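Side-chain contacts in septation protein imp2 (Schizosaccharomyces pombe, PDB 5C1F), which links the cytoskeleton to membranes through its F-BAR domain, is required for normal septation and takes part in disassembly of the medial ring: residues F40-E43 against R44-E48; K79-V82 against D83-A86; K210-D213 against I214-R218. All coordinates share one frame; numbering follows the deposited sequence.

Contact 1: residues F40-E43 against R44-E48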
# COMPACT_ATOMS: atom_id res chain seq x y z
N PHE A 40 -2.13 -16.66 4.82
CA PHE A 40 -1.57 -15.86 3.74
C PHE A 40 -2.34 -14.55 3.58
O PHE A 40 -1.76 -13.46 3.58
CB PHE A 40 -1.58 -16.64 2.43
CG PHE A 40 -1.06 -15.87 1.25
CD1 PHE A 40 0.30 -15.84 0.98
CD2 PHE A 40 -1.92 -15.18 0.41
CE1 PHE A 40 0.79 -15.13 -0.11
CE2 PHE A 40 -1.44 -14.48 -0.68
CZ PHE A 40 -0.08 -14.45 -0.94
N TYR A 41 -3.66 -14.65 3.46
CA TYR A 41 -4.49 -13.47 3.23
C TYR A 41 -4.67 -12.64 4.50
O TYR A 41 -4.98 -11.46 4.42
CB TYR A 41 -5.85 -13.88 2.67
CG TYR A 41 -5.76 -14.29 1.22
CD1 TYR A 41 -5.40 -13.37 0.24
CD2 TYR A 41 -6.03 -15.59 0.82
CE1 TYR A 41 -5.31 -13.74 -1.09
CE2 TYR A 41 -5.94 -15.97 -0.50
CZ TYR A 41 -5.58 -15.04 -1.45
OH TYR A 41 -5.50 -15.41 -2.78
N HIS A 42 -4.47 -13.27 5.66
CA HIS A 42 -4.45 -12.53 6.92
C HIS A 42 -3.33 -11.50 6.89
O HIS A 42 -3.53 -10.34 7.24
CB HIS A 42 -4.26 -13.48 8.10
CG HIS A 42 -4.01 -12.79 9.40
ND1 HIS A 42 -5.02 -12.21 10.14
CD2 HIS A 42 -2.87 -12.58 10.09
CE1 HIS A 42 -4.51 -11.67 11.23
NE2 HIS A 42 -3.20 -11.88 11.23
N GLU A 43 -2.14 -11.94 6.48
CA GLU A 43 -0.98 -11.07 6.39
C GLU A 43 -1.19 -10.00 5.31
O GLU A 43 -0.89 -8.82 5.54
CB GLU A 43 0.28 -11.89 6.09
CG GLU A 43 1.53 -11.07 5.82
CD GLU A 43 2.10 -10.41 7.06
OE1 GLU A 43 1.54 -10.61 8.16
OE2 GLU A 43 3.11 -9.68 6.93
N ARG A 44 -1.71 -10.41 4.16
CA ARG A 44 -1.97 -9.51 3.05
C ARG A 44 -2.91 -8.37 3.45
O ARG A 44 -2.77 -7.24 2.98
CB ARG A 44 -2.56 -10.29 1.86
CG ARG A 44 -2.79 -9.46 0.62
CD ARG A 44 -1.51 -8.78 0.15
NE ARG A 44 -1.76 -7.90 -0.98
CZ ARG A 44 -2.13 -6.62 -0.88
NH1 ARG A 44 -2.28 -6.07 0.32
NH2 ARG A 44 -2.34 -5.90 -1.97
N ALA A 45 -3.86 -8.68 4.32
CA ALA A 45 -4.82 -7.69 4.80
C ALA A 45 -4.16 -6.71 5.77
O ALA A 45 -4.42 -5.51 5.71
CB ALA A 45 -6.00 -8.38 5.47
N ASN A 46 -3.32 -7.23 6.65
CA ASN A 46 -2.61 -6.39 7.60
C ASN A 46 -1.60 -5.49 6.91
O ASN A 46 -1.39 -4.35 7.31
CB ASN A 46 -1.91 -7.24 8.67
CG ASN A 46 -2.85 -7.65 9.79
OD1 ASN A 46 -3.83 -6.96 10.08
ND2 ASN A 46 -2.56 -8.78 10.42
N ILE A 47 -0.97 -6.02 5.86
CA ILE A 47 -0.08 -5.23 5.02
C ILE A 47 -0.84 -4.05 4.43
O ILE A 47 -0.36 -2.91 4.46
CB ILE A 47 0.54 -6.07 3.88
CG1 ILE A 47 1.50 -7.11 4.45
CG2 ILE A 47 1.25 -5.18 2.87
CD1 ILE A 47 2.08 -8.06 3.41
N GLU A 48 -2.04 -4.32 3.93
CA GLU A 48 -2.86 -3.27 3.33
C GLU A 48 -3.30 -2.24 4.37
O GLU A 48 -3.33 -1.04 4.09
CB GLU A 48 -4.09 -3.88 2.65
CG GLU A 48 -4.83 -2.91 1.74
CD GLU A 48 -4.09 -2.65 0.44
OE1 GLU A 48 -3.05 -3.29 0.21
OE2 GLU A 48 -4.55 -1.80 -0.35
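H42 and N46, one helical turn apart, meet with the asparagine amide nitrogen over one face of the imidazole: N46 ND2 lies 3.3 Å from H42 NE2, and the ring and amide planes stand 79° apart. The other ring nitrogen, H42 ND1, is bonded to E101, which probably helps fix the turn of the ring. The backbone acceptors are taken in i to i+4 order. R44 N reaches F40 O at 3.1 Å, A45 N bonds Y41 O, and I47 N reaches E43 O at 2.8 Å. H42 O receives N46 N at 3.2 Å and, weakly, A45 N as well. The R44 chain, bent at chi2 (57°), carries its guanidinium forward along the helix to E48. There NH1 of R44 gives E48 OE1, in the guanidinium plane, a nearly straight hydrogen bond of 2.9 Å, part of a salt bridge, on the oxygen's anti side and out of the carboxylate plane. E48 OE1 also bonds Y51 OH of the second subunit, and E48 OE2 takes H89, so both carboxylate oxygens of this buried glutamate have partners. I47 CD1 packs at 3.9 Å on E43 CG. This turn of helix 18-59 lies between helix 69-155, touched by A45 and N46 at Q97, and helix 162-252, where Y41 and R44 meet F229, with L58 of the second subunit against F40, E43 and R44.

Contact 2: residues K79-V82 against D83-A86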
# COMPACT_ATOMS: atom_id res chain seq x y z
N LYS A 79 -2.96 16.72 -1.37
CA LYS A 79 -2.99 16.16 -0.02
C LYS A 79 -4.35 15.57 0.29
O LYS A 79 -4.45 14.53 0.95
CB LYS A 79 -2.62 17.23 1.01
CG LYS A 79 -2.01 16.67 2.27
CD LYS A 79 -1.27 17.74 3.06
CE LYS A 79 -2.20 18.88 3.43
NZ LYS A 79 -3.28 18.37 4.32
N ALA A 80 -5.40 16.22 -0.18
CA ALA A 80 -6.75 15.71 -0.02
C ALA A 80 -6.96 14.42 -0.81
O ALA A 80 -7.69 13.53 -0.38
CB ALA A 80 -7.77 16.75 -0.44
N GLU A 81 -6.30 14.31 -1.96
CA GLU A 81 -6.48 13.14 -2.81
C GLU A 81 -5.62 11.97 -2.34
O GLU A 81 -5.98 10.81 -2.53
CB GLU A 81 -6.20 13.46 -4.28
CG GLU A 81 -7.27 14.34 -4.94
CD GLU A 81 -8.66 13.71 -4.94
OE1 GLU A 81 -8.79 12.50 -4.66
OE2 GLU A 81 -9.64 14.43 -5.23
N VAL A 82 -4.49 12.28 -1.71
CA VAL A 82 -3.69 11.25 -1.06
C VAL A 82 -4.48 10.70 0.13
O VAL A 82 -4.43 9.50 0.43
CB VAL A 82 -2.32 11.80 -0.60
CG1 VAL A 82 -1.66 10.88 0.42
CG2 VAL A 82 -1.40 12.01 -1.80
N ASP A 83 -5.24 11.58 0.78
CA ASP A 83 -6.12 11.18 1.87
C ASP A 83 -7.24 10.28 1.35
O ASP A 83 -7.60 9.29 1.99
CB ASP A 83 -6.71 12.40 2.57
CG ASP A 83 -7.31 12.08 3.93
OD1 ASP A 83 -6.98 11.02 4.50
OD2 ASP A 83 -8.12 12.89 4.43
N ASN A 84 -7.79 10.62 0.19
CA ASN A 84 -8.82 9.79 -0.43
C ASN A 84 -8.29 8.41 -0.79
O ASN A 84 -9.00 7.41 -0.72
CB ASN A 84 -9.39 10.47 -1.68
CG ASN A 84 -10.38 11.57 -1.34
OD1 ASN A 84 -11.01 11.54 -0.28
ND2 ASN A 84 -10.52 12.54 -2.24
N MET A 85 -7.02 8.36 -1.18
CA MET A 85 -6.39 7.09 -1.48
C MET A 85 -6.22 6.27 -0.20
O MET A 85 -6.42 5.06 -0.20
CB MET A 85 -5.05 7.31 -2.18
CG MET A 85 -5.20 7.77 -3.63
SD MET A 85 -3.64 7.92 -4.51
CE MET A 85 -3.52 9.69 -4.70
N ALA A 86 -5.87 6.95 0.89
CA ALA A 86 -5.76 6.30 2.20
C ALA A 86 -7.08 5.69 2.64
O ALA A 86 -7.13 4.53 3.05
CB ALA A 86 -5.26 7.29 3.25
O HOH W 1 -9.84 14.06 1.28
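E81 and N84 clasp each other three residues apart on helix 69-155. N84 ND2 gives an almost straight hydrogen bond of 3.0 Å to E81 OE1 (N-H...O 175°); the acceptor lies in the plane of the amide, yet the donor comes from above the carboxylate plane, and the two flat groups are turned 62° from each other. The glutamate's CG, anti to the carbonyl carbon, starts out on the backbone N side, and the bend at chi2 (-60°) brings OE1 round to the amide. The amide's other end, N84 OD1, receives a weak hydrogen bond from a water at 3.2 Å and has another weak one with K87. That water also donates to A80 O at 2.8 Å, tying the side chain to a carbonyl that already accepts N84 N. Around the helix, M85 folds back over the preceding turn: its CE lies 3.5 Å from E81 O and 4.3 Å from V82 CG2, the latter an apolar touch. D83 CB rests against A80 O at 3.3 Å, while its carboxylate forms a salt bridge with R60.

The next shell holds these groups in place. E81 OE2 forms a salt bridge with R246 of helix 162-252, which probably keeps the carboxylate from swinging away from N84. V82 and M85 both pack on M55 of helix 18-59, and in the second subunit they meet F229 and I233 respectively. Polar pairs beside V82 and M85, which face neighbouring helices and the second subunit, are consistent with a long helix packed in the antiparallel, helical F-BAR dimer.

Contact 3: residues K210-D213 against I214-R218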
# COMPACT_ATOMS: atom_id res chain seq x y z
N LYS A 210 -22.12 -37.10 -0.45
CA LYS A 210 -21.96 -35.92 0.38
C LYS A 210 -20.50 -35.46 0.44
O LYS A 210 -20.22 -34.27 0.47
CB LYS A 210 -22.47 -36.18 1.80
CG LYS A 210 -23.97 -36.40 1.87
CD LYS A 210 -24.43 -36.62 3.31
CE LYS A 210 -25.92 -36.88 3.37
NZ LYS A 210 -26.36 -37.27 4.74
N LEU A 211 -19.58 -36.43 0.46
CA LEU A 211 -18.16 -36.12 0.49
C LEU A 211 -17.70 -35.52 -0.83
O LEU A 211 -16.81 -34.68 -0.87
CB LEU A 211 -17.34 -37.36 0.83
CG LEU A 211 -17.44 -37.81 2.29
CD1 LEU A 211 -16.67 -39.10 2.52
CD2 LEU A 211 -16.94 -36.71 3.21
N GLN A 212 -18.32 -35.96 -1.93
CA GLN A 212 -18.01 -35.41 -3.24
C GLN A 212 -18.56 -33.99 -3.36
O GLN A 212 -17.95 -33.13 -3.99
CB GLN A 212 -18.57 -36.29 -4.35
CG GLN A 212 -18.22 -35.79 -5.75
CD GLN A 212 -18.64 -36.76 -6.83
OE1 GLN A 212 -18.98 -37.91 -6.55
NE2 GLN A 212 -18.63 -36.30 -8.08
N ASP A 213 -19.73 -33.76 -2.76
CA ASP A 213 -20.30 -32.42 -2.74
C ASP A 213 -19.34 -31.46 -2.05
O ASP A 213 -19.05 -30.38 -2.57
CB ASP A 213 -21.65 -32.41 -2.02
CG ASP A 213 -22.75 -33.06 -2.84
OD1 ASP A 213 -22.55 -33.25 -4.05
OD2 ASP A 213 -23.82 -33.36 -2.26
N ILE A 214 -18.83 -31.86 -0.90
CA ILE A 214 -17.91 -31.04 -0.13
C ILE A 214 -16.65 -30.70 -0.92
O ILE A 214 -16.19 -29.56 -0.90
CB ILE A 214 -17.51 -31.74 1.19
CG1 ILE A 214 -18.69 -31.73 2.17
CG2 ILE A 214 -16.31 -31.05 1.83
CD1 ILE A 214 -18.39 -32.41 3.49
N GLU A 215 -16.11 -31.69 -1.62
CA GLU A 215 -14.90 -31.47 -2.42
C GLU A 215 -15.17 -30.53 -3.58
O GLU A 215 -14.37 -29.63 -3.86
CB GLU A 215 -14.35 -32.80 -2.93
CG GLU A 215 -13.14 -32.67 -3.85
CD GLU A 215 -11.97 -31.95 -3.20
OE1 GLU A 215 -11.86 -31.96 -1.96
OE2 GLU A 215 -11.15 -31.36 -3.95
N GLU A 216 -16.29 -30.72 -4.26
CA GLU A 216 -16.66 -29.86 -5.38
C GLU A 216 -16.93 -28.42 -4.93
O GLU A 216 -16.55 -27.47 -5.60
CB GLU A 216 -17.88 -30.42 -6.11
CG GLU A 216 -17.60 -31.72 -6.85
CD GLU A 216 -18.84 -32.33 -7.45
OE1 GLU A 216 -19.94 -31.77 -7.24
OE2 GLU A 216 -18.73 -33.37 -8.12
N GLU A 217 -17.59 -28.27 -3.78
CA GLU A 217 -17.85 -26.95 -3.23
C GLU A 217 -16.57 -26.29 -2.75
O GLU A 217 -16.41 -25.07 -2.84
CB GLU A 217 -18.86 -27.03 -2.08
CG GLU A 217 -20.24 -27.48 -2.50
CD GLU A 217 -21.10 -27.86 -1.31
OE1 GLU A 217 -20.74 -27.49 -0.17
OE2 GLU A 217 -22.13 -28.55 -1.51
N ARG A 218 -15.66 -27.10 -2.22
CA ARG A 218 -14.39 -26.61 -1.71
C ARG A 218 -13.60 -25.89 -2.80
O ARG A 218 -13.04 -24.82 -2.57
CB ARG A 218 -13.55 -27.75 -1.13
CG ARG A 218 -12.24 -27.31 -0.52
CD ARG A 218 -11.35 -28.50 -0.18
NE ARG A 218 -10.79 -29.11 -1.38
CZ ARG A 218 -9.63 -28.75 -1.93
NH1 ARG A 218 -8.91 -27.78 -1.38
NH2 ARG A 218 -9.18 -29.37 -3.01
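The Q212 amide and the E216 carboxylate stand nearly perpendicular, their planes 88° apart, and a hydrogen bond of 2.9 Å runs from Q212 NE2 to E216 OE2, meeting the oxygen on its anti side. One turn on, the guanidinium of R218 has E215 CD at its edge and in its plane: R218 NE bonds E215 OE1 at 3.1 Å from above the carboxylate plane, and R218 NH2 uses the syn lone pair of E215 OE2 at 3.0 Å. Both pairs lie on helix 162-252 of the F-BAR helical bundle. Q212 runs fully extended (chi2 173°), carrying NE2 to the carboxylate while OE1 takes F8 N. E215 is also paired with R219 and R26, and R218 NH1 with E67 of the second subunit. Replacing E216 with an alanine removes the acceptor of Q212 NE2 and would probably leave that amide held mainly through OE1, freer to turn. D213 OD1 lies 4.4 Å from E216 OE1, a like-charge approach probably eased by R301 of the second subunit, which forms a salt bridge with D213 and a weak, long ion pair with E216. Alongside, E217 CG lies beyond the carbonyl oxygen, 3.1 Å from D213 O.

How the contacts relate
The three contacts follow one another along the chain, each a little over two turns of a different long helix: contact 1 on helix 18-59, contact 2 on helix 69-155 and contact 3 on helix 162-252, all within the F-BAR range. Within the chain none touches another, but across the dimer K79 of contact 2 packs on F40 of the second subunit's contact 1. Contacts 1 and 2 lie near each other (centres about 22 Å apart, nearest atoms about 7 Å); contact 3 lies farther along the elongated bundle, its centre about 28 Å from contact 1 and 45 Å from contact 2. Every one reaches the second subunit, so each helix takes part in dimerisation as well as in packing the monomer.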